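Porphyranase B (Zobellia galactanivorans, PDB 3JUU) hydrolyses the sulfated red-algal polysaccharide porphyran at beta-(1->4) linkages between D-galactose and L-galactose-6-sulfate, releasing mostly disaccharides. Local coordinates at residues Glu111-Asn117 and Thr265-Arg271; Lys118-Ser122 and Val250-Met256; Thr166-His172 and Ser186-Glu192. All blocks are in the same frame, centred on the assembly; numbering follows the deposited sequence.

Overall arrangement
Interaction 1 is the most buried of the three, its centre about 10 Å from the centre of the chain: an antiparallel strand pair with sulfur and aromatic groups on one face and a charged, sulfate-binding cluster on the other. Interaction 2 joins two irregular loops near the periphery, about 19 Å from that centre, by apolar packing and one bridging water, with no direct hydrogen bond. Interaction 3 is a partly buried hairpin, rich in backbone and hydroxyl bonds, lying next to the strand that carries the two probable catalytic glutamates. Interactions 1 and 2 touch where N117 ND2 approaches S122 O; interactions 1 and 3 stay about 8 Å apart at their nearest atoms.

Interaction 1. Residues Glu111-Asn117 and Thr265-Arg271; sequences ECEMKAN and TTYNWVR. With SO4 (sulfate ion), chain D.
T265 meets N117 just beyond the end of strand 108-115. N117 ND2 donates to T265 OG1 at 2.8 Å, tilted from the amide plane, and S123 OG also bonds to that hydroxyl. A chi1 of 71° sets the N117 amide between its backbone N and carbonyl carbon, within range of T265, while OD1 pairs with T119. T266 and K115 form an antiparallel hydrogen-bonded pair. Y267 follows in a non-hydrogen-bonded pair with M114, whose CG lies over the ring in a CH-pi contact, 3.9 Å from the Y267 centroid. M114 SD approaches the same ring obliquely, C112 SG stands at its edge, and Y267 OH bonds to T124 O.

At N268 the chain turns a corner, and two bonds clamp it to E113: N268 N to E113 O at 2.8 Å and N268 ND2 to E113 OE1 at 2.9 Å. The side-chain bond is nearly straight (170°), lies in the amide plane and meets the carboxylate from above. W269 is sandwiched, with E113 CB over one face of its indole and R271 NH1 over the centre of the other. W269 NE1 donates to sulfate O4 at 3.1 Å. V270 CG2 rests on C112 CB. R271 makes both backbone bonds to E111, and its guanidinium grips the sulfate through NH1 to O3 (2.7 Å) and NH2 to O2 (2.8 Å). NE forms a salt bridge with E36, and H13 NE2 also bonds to the sulfate, which probably comes from the crystallisation liquor.

C112 and V270 both pack on F125 of strand 122-128, and V270 also reaches L238 of strand 237-242. The apolar face turned to these two strands is the inner packing between sheets expected of the beta-sandwich jelly roll of glycoside hydrolase family 16.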
# COMPACT_ATOMS: atom_id res chain seq x y z
N GLU A 111 -3.10 9.47 -1.87
CA GLU A 111 -3.39 9.40 -0.45
C GLU A 111 -4.54 8.42 -0.17
O GLU A 111 -5.38 8.22 -1.03
CB GLU A 111 -3.77 10.79 0.09
CG GLU A 111 -4.77 11.54 -0.85
CD GLU A 111 -5.42 12.75 -0.24
OE1 GLU A 111 -5.01 13.16 0.87
OE2 GLU A 111 -6.43 13.22 -0.87
N CYS A 112 -4.58 7.81 1.02
CA CYS A 112 -5.75 7.04 1.42
C CYS A 112 -6.01 7.29 2.91
O CYS A 112 -5.14 7.79 3.65
CB CYS A 112 -5.50 5.53 1.13
SG CYS A 112 -4.45 4.72 2.43
N GLU A 113 -7.22 6.97 3.39
CA GLU A 113 -7.51 7.01 4.77
C GLU A 113 -7.73 5.56 5.20
O GLU A 113 -8.69 4.94 4.73
CB GLU A 113 -8.79 7.85 5.06
CG GLU A 113 -9.06 7.99 6.55
CD GLU A 113 -10.16 9.00 6.80
OE1 GLU A 113 -11.31 8.74 6.45
OE2 GLU A 113 -9.85 10.09 7.29
N MET A 114 -6.87 5.06 6.10
CA MET A 114 -6.87 3.62 6.36
C MET A 114 -6.80 3.38 7.86
O MET A 114 -6.06 4.09 8.60
CB MET A 114 -5.65 2.96 5.61
CG MET A 114 -5.49 1.42 5.72
SD MET A 114 -3.81 0.76 5.38
CE MET A 114 -4.16 0.97 7.03
N LYS A 115 -7.51 2.34 8.29
CA LYS A 115 -7.29 1.80 9.63
C LYS A 115 -6.79 0.38 9.46
O LYS A 115 -7.38 -0.43 8.69
CB LYS A 115 -8.61 1.85 10.45
CG LYS A 115 -8.52 1.10 11.75
CD LYS A 115 -9.91 0.95 12.47
CE LYS A 115 -10.39 2.15 13.12
NZ LYS A 115 -11.79 1.77 13.62
N ALA A 116 -5.70 0.06 10.13
CA ALA A 116 -5.11 -1.25 9.91
C ALA A 116 -5.94 -2.35 10.60
O ALA A 116 -6.71 -2.06 11.59
CB ALA A 116 -3.62 -1.30 10.44
N ASN A 117 -5.78 -3.58 10.10
CA ASN A 117 -6.29 -4.74 10.86
C ASN A 117 -5.42 -4.97 12.08
O ASN A 117 -4.27 -4.60 12.08
CB ASN A 117 -6.48 -6.00 9.99
CG ASN A 117 -5.17 -6.63 9.56
OD1 ASN A 117 -4.42 -7.15 10.39
ND2 ASN A 117 -4.91 -6.63 8.26
N THR A 265 -8.88 -4.64 7.33
CA THR A 265 -8.16 -3.36 7.05
C THR A 265 -9.19 -2.54 6.28
O THR A 265 -9.74 -3.03 5.32
CB THR A 265 -6.92 -3.68 6.14
OG1 THR A 265 -6.03 -4.51 6.90
CG2 THR A 265 -6.26 -2.30 5.80
N THR A 266 -9.48 -1.33 6.74
CA THR A 266 -10.55 -0.54 6.12
C THR A 266 -9.96 0.73 5.48
O THR A 266 -9.21 1.44 6.17
CB THR A 266 -11.56 -0.12 7.21
OG1 THR A 266 -12.07 -1.31 7.90
CG2 THR A 266 -12.72 0.73 6.59
N TYR A 267 -10.26 0.97 4.21
CA TYR A 267 -9.84 2.20 3.51
C TYR A 267 -11.11 2.97 3.26
O TYR A 267 -11.97 2.48 2.52
CB TYR A 267 -9.18 1.86 2.18
CG TYR A 267 -8.00 0.90 2.30
CD1 TYR A 267 -6.67 1.38 2.22
CD2 TYR A 267 -8.20 -0.49 2.46
CE1 TYR A 267 -5.57 0.46 2.30
CE2 TYR A 267 -7.12 -1.38 2.57
CZ TYR A 267 -5.82 -0.90 2.50
OH TYR A 267 -4.75 -1.75 2.58
N ASN A 268 -11.26 4.14 3.90
CA ASN A 268 -12.43 5.01 3.60
C ASN A 268 -12.41 5.59 2.19
O ASN A 268 -13.46 5.78 1.56
CB ASN A 268 -12.65 6.10 4.66
CG ASN A 268 -13.07 5.56 5.98
OD1 ASN A 268 -13.65 4.45 6.07
ND2 ASN A 268 -12.81 6.32 7.05
N TRP A 269 -11.21 5.80 1.63
CA TRP A 269 -11.13 6.31 0.31
C TRP A 269 -9.70 6.22 -0.15
O TRP A 269 -8.79 6.09 0.72
CB TRP A 269 -11.64 7.76 0.26
CG TRP A 269 -11.21 8.69 1.37
CD1 TRP A 269 -11.99 9.13 2.43
CD2 TRP A 269 -9.95 9.43 1.47
NE1 TRP A 269 -11.28 10.05 3.17
CE2 TRP A 269 -10.03 10.22 2.63
CE3 TRP A 269 -8.74 9.43 0.71
CZ2 TRP A 269 -8.94 11.05 3.08
CZ3 TRP A 269 -7.67 10.26 1.16
CH2 TRP A 269 -7.78 11.05 2.31
N VAL A 270 -9.52 6.27 -1.47
CA VAL A 270 -8.18 6.46 -2.10
C VAL A 270 -8.34 7.58 -3.10
O VAL A 270 -9.28 7.56 -3.93
CB VAL A 270 -7.73 5.21 -2.85
CG1 VAL A 270 -6.43 5.50 -3.67
CG2 VAL A 270 -7.41 4.10 -1.88
N ARG A 271 -7.46 8.58 -3.03
CA ARG A 271 -7.60 9.74 -3.95
C ARG A 271 -6.25 9.99 -4.51
O ARG A 271 -5.27 10.13 -3.75
CB ARG A 271 -8.10 10.98 -3.11
CG ARG A 271 -9.50 10.70 -2.50
CD ARG A 271 -9.97 11.85 -1.61
NE ARG A 271 -11.30 11.59 -1.04
CZ ARG A 271 -11.76 12.21 0.04
NH1 ARG A 271 -10.94 13.05 0.71
NH2 ARG A 271 -12.96 11.90 0.55
S SO4 D . -13.20 13.22 3.84
O1 SO4 D . -13.81 14.35 4.53
O2 SO4 D . -14.17 12.61 2.93
O3 SO4 D . -12.05 13.74 3.09
O4 SO4 D . -12.75 12.24 4.86
O HOH W 1 -13.34 10.39 5.93

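Interaction 2. Residues Lys118-Ser122 and Val250-Met256; sequences KTFMS and VPKDGGM
The nearest CA atoms of the two loops, those of T119 and G255, are 6.3 Å apart; neither loop has regular structure, and the second is shaped by a type I turn from P251 to G254. The loops share no direct hydrogen bond; instead a water accepts from F120 N and donates to G255 O, 2.8 Å from each, and lies in the plane of the F120 ring at its edge.

F120 carries the apolar contact. With chi1 at 77°, its CG sits between backbone N and carbonyl carbon, and the ring is turned to the other loop. V250 CA and P251 CD cover one face in CH-pi contacts, P251 CD lying 3.8 Å from the F120 centroid. M121 CG lies over the centre of the opposite face. M256, bent at chi2 and chi3, brings CE within 3.6 Å of F120 CE2 and 3.8 Å of M121 SD, and T119 CB borders the same methyl group. Each loop is also braced internally: M121 N bonds to T119 OG1 in an ST turn, and G255 N to D253 OD1 in an Asx turn. T119 OG1 is also hydrogen-bonded to N117 OD1.

Around this cluster, H94 of strand 90-101 meets F120 edge-to-face and bonds through NE2 to G254 O. T78 of strand 73-87 touches T119, M121 and M256, while R263 of the short helix 260-263 touches T119 and M256.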
# COMPACT_ATOMS: atom_id res chain seq x y z
N LYS A 118 -5.98 -5.62 13.10
CA LYS A 118 -5.29 -5.93 14.36
C LYS A 118 -4.74 -7.39 14.39
O LYS A 118 -4.77 -8.08 15.43
CB LYS A 118 -6.34 -5.75 15.46
CG LYS A 118 -5.71 -5.69 16.84
CD LYS A 118 -6.89 -5.33 17.88
CE LYS A 118 -6.27 -5.29 19.26
NZ LYS A 118 -7.28 -5.03 20.31
N THR A 119 -4.22 -7.86 13.27
CA THR A 119 -3.69 -9.24 13.14
C THR A 119 -2.21 -9.22 12.73
O THR A 119 -1.60 -8.16 12.49
CB THR A 119 -4.42 -10.11 12.07
OG1 THR A 119 -3.92 -9.81 10.75
CG2 THR A 119 -5.95 -9.87 12.09
N PHE A 120 -1.62 -10.40 12.71
CA PHE A 120 -0.21 -10.48 12.28
C PHE A 120 0.02 -10.21 10.79
O PHE A 120 1.22 -10.11 10.36
CB PHE A 120 0.33 -11.91 12.64
CG PHE A 120 -0.14 -13.01 11.69
CD1 PHE A 120 0.76 -13.56 10.75
CD2 PHE A 120 -1.43 -13.54 11.77
CE1 PHE A 120 0.39 -14.56 9.85
CE2 PHE A 120 -1.83 -14.58 10.92
CZ PHE A 120 -0.93 -15.10 9.92
N MET A 121 -1.06 -10.11 9.99
CA MET A 121 -1.01 -9.83 8.54
C MET A 121 -0.99 -8.32 8.30
O MET A 121 -1.25 -7.56 9.18
CB MET A 121 -2.20 -10.51 7.81
CG MET A 121 -2.02 -12.02 7.93
SD MET A 121 -3.35 -13.00 7.16
CE MET A 121 -3.28 -12.55 5.37
N SER A 122 -0.49 -7.93 7.13
CA SER A 122 -0.20 -6.53 6.86
C SER A 122 -1.44 -5.68 6.56
O SER A 122 -2.59 -6.21 6.31
CB SER A 122 0.76 -6.51 5.64
OG SER A 122 0.02 -6.73 4.43
N VAL A 250 3.09 -16.82 11.86
CA VAL A 250 1.72 -17.09 12.31
C VAL A 250 1.78 -17.33 13.85
O VAL A 250 2.67 -18.04 14.33
CB VAL A 250 1.25 -18.43 11.67
CG1 VAL A 250 -0.23 -18.75 12.17
CG2 VAL A 250 1.24 -18.33 10.11
N PRO A 251 0.88 -16.71 14.65
CA PRO A 251 0.88 -16.93 16.12
C PRO A 251 0.33 -18.32 16.48
O PRO A 251 -0.32 -18.96 15.66
CB PRO A 251 -0.15 -15.89 16.66
CG PRO A 251 -0.53 -15.01 15.49
CD PRO A 251 -0.15 -15.73 14.21
N LYS A 252 0.49 -18.73 17.72
CA LYS A 252 0.23 -20.14 18.09
C LYS A 252 -1.26 -20.51 18.01
O LYS A 252 -1.63 -21.70 17.99
CB LYS A 252 0.76 -20.36 19.54
CG LYS A 252 2.30 -20.53 19.56
CD LYS A 252 2.83 -20.63 20.99
CE LYS A 252 4.37 -20.61 20.99
NZ LYS A 252 4.97 -21.51 22.09
N ASP A 253 -2.14 -19.51 18.08
CA ASP A 253 -3.58 -19.76 18.00
C ASP A 253 -4.09 -19.66 16.54
O ASP A 253 -5.28 -19.75 16.29
CB ASP A 253 -4.40 -18.84 18.94
CG ASP A 253 -4.36 -17.34 18.50
OD1 ASP A 253 -3.59 -16.96 17.58
OD2 ASP A 253 -5.08 -16.54 19.09
N GLY A 254 -3.18 -19.42 15.58
CA GLY A 254 -3.50 -19.18 14.18
C GLY A 254 -3.71 -17.69 13.81
O GLY A 254 -3.75 -17.37 12.61
N GLY A 255 -3.91 -16.82 14.78
CA GLY A 255 -3.89 -15.38 14.56
C GLY A 255 -5.22 -14.83 14.04
O GLY A 255 -5.35 -13.61 13.83
N MET A 256 -6.24 -15.69 13.88
CA MET A 256 -7.51 -15.26 13.28
C MET A 256 -8.75 -15.34 14.20
O MET A 256 -9.90 -15.40 13.70
CB MET A 256 -7.77 -16.09 12.01
CG MET A 256 -6.69 -15.86 10.90
SD MET A 256 -6.92 -14.16 10.22
CE MET A 256 -5.20 -13.48 10.44
O HOH W 2 -2.99 -12.19 14.40

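Interaction 3. Residues Thr166-His172 and Ser186-Glu192; sequences TMNSNTH and SSKGKAE
H172 and S186 face each other at one end of the pairing, where H172 ND1 and S186 OG are hydrogen-bonded at 2.8 Å, the hydroxyl lying at the ring edge near its plane. The two form a non-hydrogen-bonded pair with side chains on the same face; chi1 of -61° in H172 and -69° in S186 puts H172 CG and S186 OG each beside its own backbone N, opposite the carbonyl carbon, and there imidazole and hydroxyl meet. Next to them T171 OG1 donates to S187 O at 2.9 Å, in the carbonyl plane and on a lone pair, while S187 N bonds to T171 O.

Farther along, S169 and G189 form an antiparallel hydrogen-bonded pair. Both bonds are nearly straight at the hydrogen, yet G189 N meets S169 O, 2.9 Å away, from well above the carbonyl plane, 59° out of it. M167 and A191 make the next such pair, with M167 N to A191 O at 2.7 Å. At the far end T166 CG2 lies beside E192 OE2, 3.8 Å away.

A second shell positions the inner strand. S169 OG bonds to I146 O, N168 ND2 to E148 O and N168 N to Q147 OE1, all on strand 141-150, whose backbone also pairs with N168, N170 and H172. M167 packs on F216 and L218 of strand 213-218.

The arrangement is a beta hairpin set against the strand that carries E143, the probable nucleophile, and E148, the probable proton donor. H172 touches E143, placing this end of the hairpin beside the active site of the family 16 fold.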
# COMPACT_ATOMS: atom_id res chain seq x y z
N THR A 166 3.73 2.99 13.74
CA THR A 166 4.49 3.93 12.96
C THR A 166 3.94 4.01 11.52
O THR A 166 3.30 3.07 11.01
CB THR A 166 5.99 3.53 12.98
OG1 THR A 166 6.06 2.13 12.75
CG2 THR A 166 6.60 3.71 14.42
N MET A 167 4.22 5.11 10.84
CA MET A 167 4.14 5.11 9.37
C MET A 167 5.49 4.65 8.84
O MET A 167 6.53 5.29 9.05
CB MET A 167 3.82 6.53 8.84
CG MET A 167 3.58 6.51 7.32
SD MET A 167 3.17 8.25 6.85
CE MET A 167 3.15 8.13 5.08
N ASN A 168 5.50 3.52 8.15
CA ASN A 168 6.68 2.88 7.67
C ASN A 168 6.62 3.02 6.17
O ASN A 168 5.77 2.38 5.53
CB ASN A 168 6.53 1.37 8.02
CG ASN A 168 6.53 1.18 9.50
OD1 ASN A 168 7.42 1.67 10.16
ND2 ASN A 168 5.48 0.57 10.02
N SER A 169 7.49 3.90 5.62
CA SER A 169 7.45 4.20 4.17
C SER A 169 8.76 3.76 3.58
O SER A 169 9.77 3.51 4.33
CB SER A 169 7.31 5.70 3.94
OG SER A 169 6.11 6.19 4.61
N ASN A 170 8.77 3.53 2.28
CA ASN A 170 9.99 2.98 1.65
C ASN A 170 10.05 3.26 0.18
O ASN A 170 9.04 3.63 -0.46
CB ASN A 170 10.10 1.45 1.95
CG ASN A 170 11.56 0.98 2.14
OD1 ASN A 170 12.47 1.52 1.50
ND2 ASN A 170 11.77 -0.05 2.96
N THR A 171 11.26 3.14 -0.39
CA THR A 171 11.39 3.29 -1.88
C THR A 171 12.41 2.22 -2.27
O THR A 171 13.43 2.07 -1.60
CB THR A 171 11.89 4.72 -2.34
OG1 THR A 171 13.12 5.01 -1.64
CG2 THR A 171 10.80 5.91 -1.96
N HIS A 172 12.12 1.42 -3.28
CA HIS A 172 12.98 0.32 -3.64
C HIS A 172 13.32 0.40 -5.11
O HIS A 172 12.44 0.68 -5.92
CB HIS A 172 12.28 -1.04 -3.47
CG HIS A 172 11.85 -1.31 -2.07
ND1 HIS A 172 12.75 -1.65 -1.08
CD2 HIS A 172 10.64 -1.24 -1.46
CE1 HIS A 172 12.10 -1.87 0.05
NE2 HIS A 172 10.82 -1.63 -0.16
N SER A 186 17.33 0.57 -1.23
CA SER A 186 16.10 0.98 -0.57
C SER A 186 16.36 2.27 0.18
O SER A 186 17.42 2.41 0.84
CB SER A 186 15.73 -0.07 0.52
OG SER A 186 15.36 -1.23 -0.22
N SER A 187 15.38 3.17 0.20
CA SER A 187 15.51 4.34 1.08
C SER A 187 14.24 4.50 1.85
O SER A 187 13.23 4.80 1.25
CB SER A 187 15.77 5.62 0.32
OG SER A 187 17.09 5.62 -0.22
N LYS A 188 14.33 4.36 3.16
CA LYS A 188 13.15 4.24 4.04
C LYS A 188 12.82 5.55 4.68
O LYS A 188 13.67 6.47 4.76
CB LYS A 188 13.44 3.27 5.22
CG LYS A 188 13.94 1.94 4.88
CD LYS A 188 14.23 1.07 6.17
CE LYS A 188 15.74 1.19 6.61
NZ LYS A 188 15.95 1.05 8.12
N GLY A 189 11.57 5.64 5.16
CA GLY A 189 11.17 6.75 6.10
C GLY A 189 10.34 6.14 7.23
O GLY A 189 9.71 5.08 7.05
N LYS A 190 10.39 6.74 8.43
CA LYS A 190 9.60 6.22 9.53
C LYS A 190 9.09 7.45 10.30
O LYS A 190 9.88 8.39 10.51
CB LYS A 190 10.46 5.37 10.48
CG LYS A 190 9.75 4.81 11.70
CD LYS A 190 10.70 4.19 12.77
CE LYS A 190 11.46 3.06 12.11
NZ LYS A 190 12.28 2.34 13.14
N ALA A 191 7.83 7.43 10.73
CA ALA A 191 7.31 8.46 11.61
C ALA A 191 6.34 7.86 12.64
O ALA A 191 5.73 6.82 12.37
CB ALA A 191 6.61 9.55 10.80
N GLU A 192 6.15 8.54 13.79
CA GLU A 192 5.20 8.01 14.84
C GLU A 192 3.75 8.26 14.42
O GLU A 192 3.41 9.38 13.92
CB GLU A 192 5.39 8.73 16.19
CG GLU A 192 6.80 8.55 16.77
CD GLU A 192 7.14 7.08 16.95
OE1 GLU A 192 6.41 6.44 17.73
OE2 GLU A 192 8.12 6.60 16.32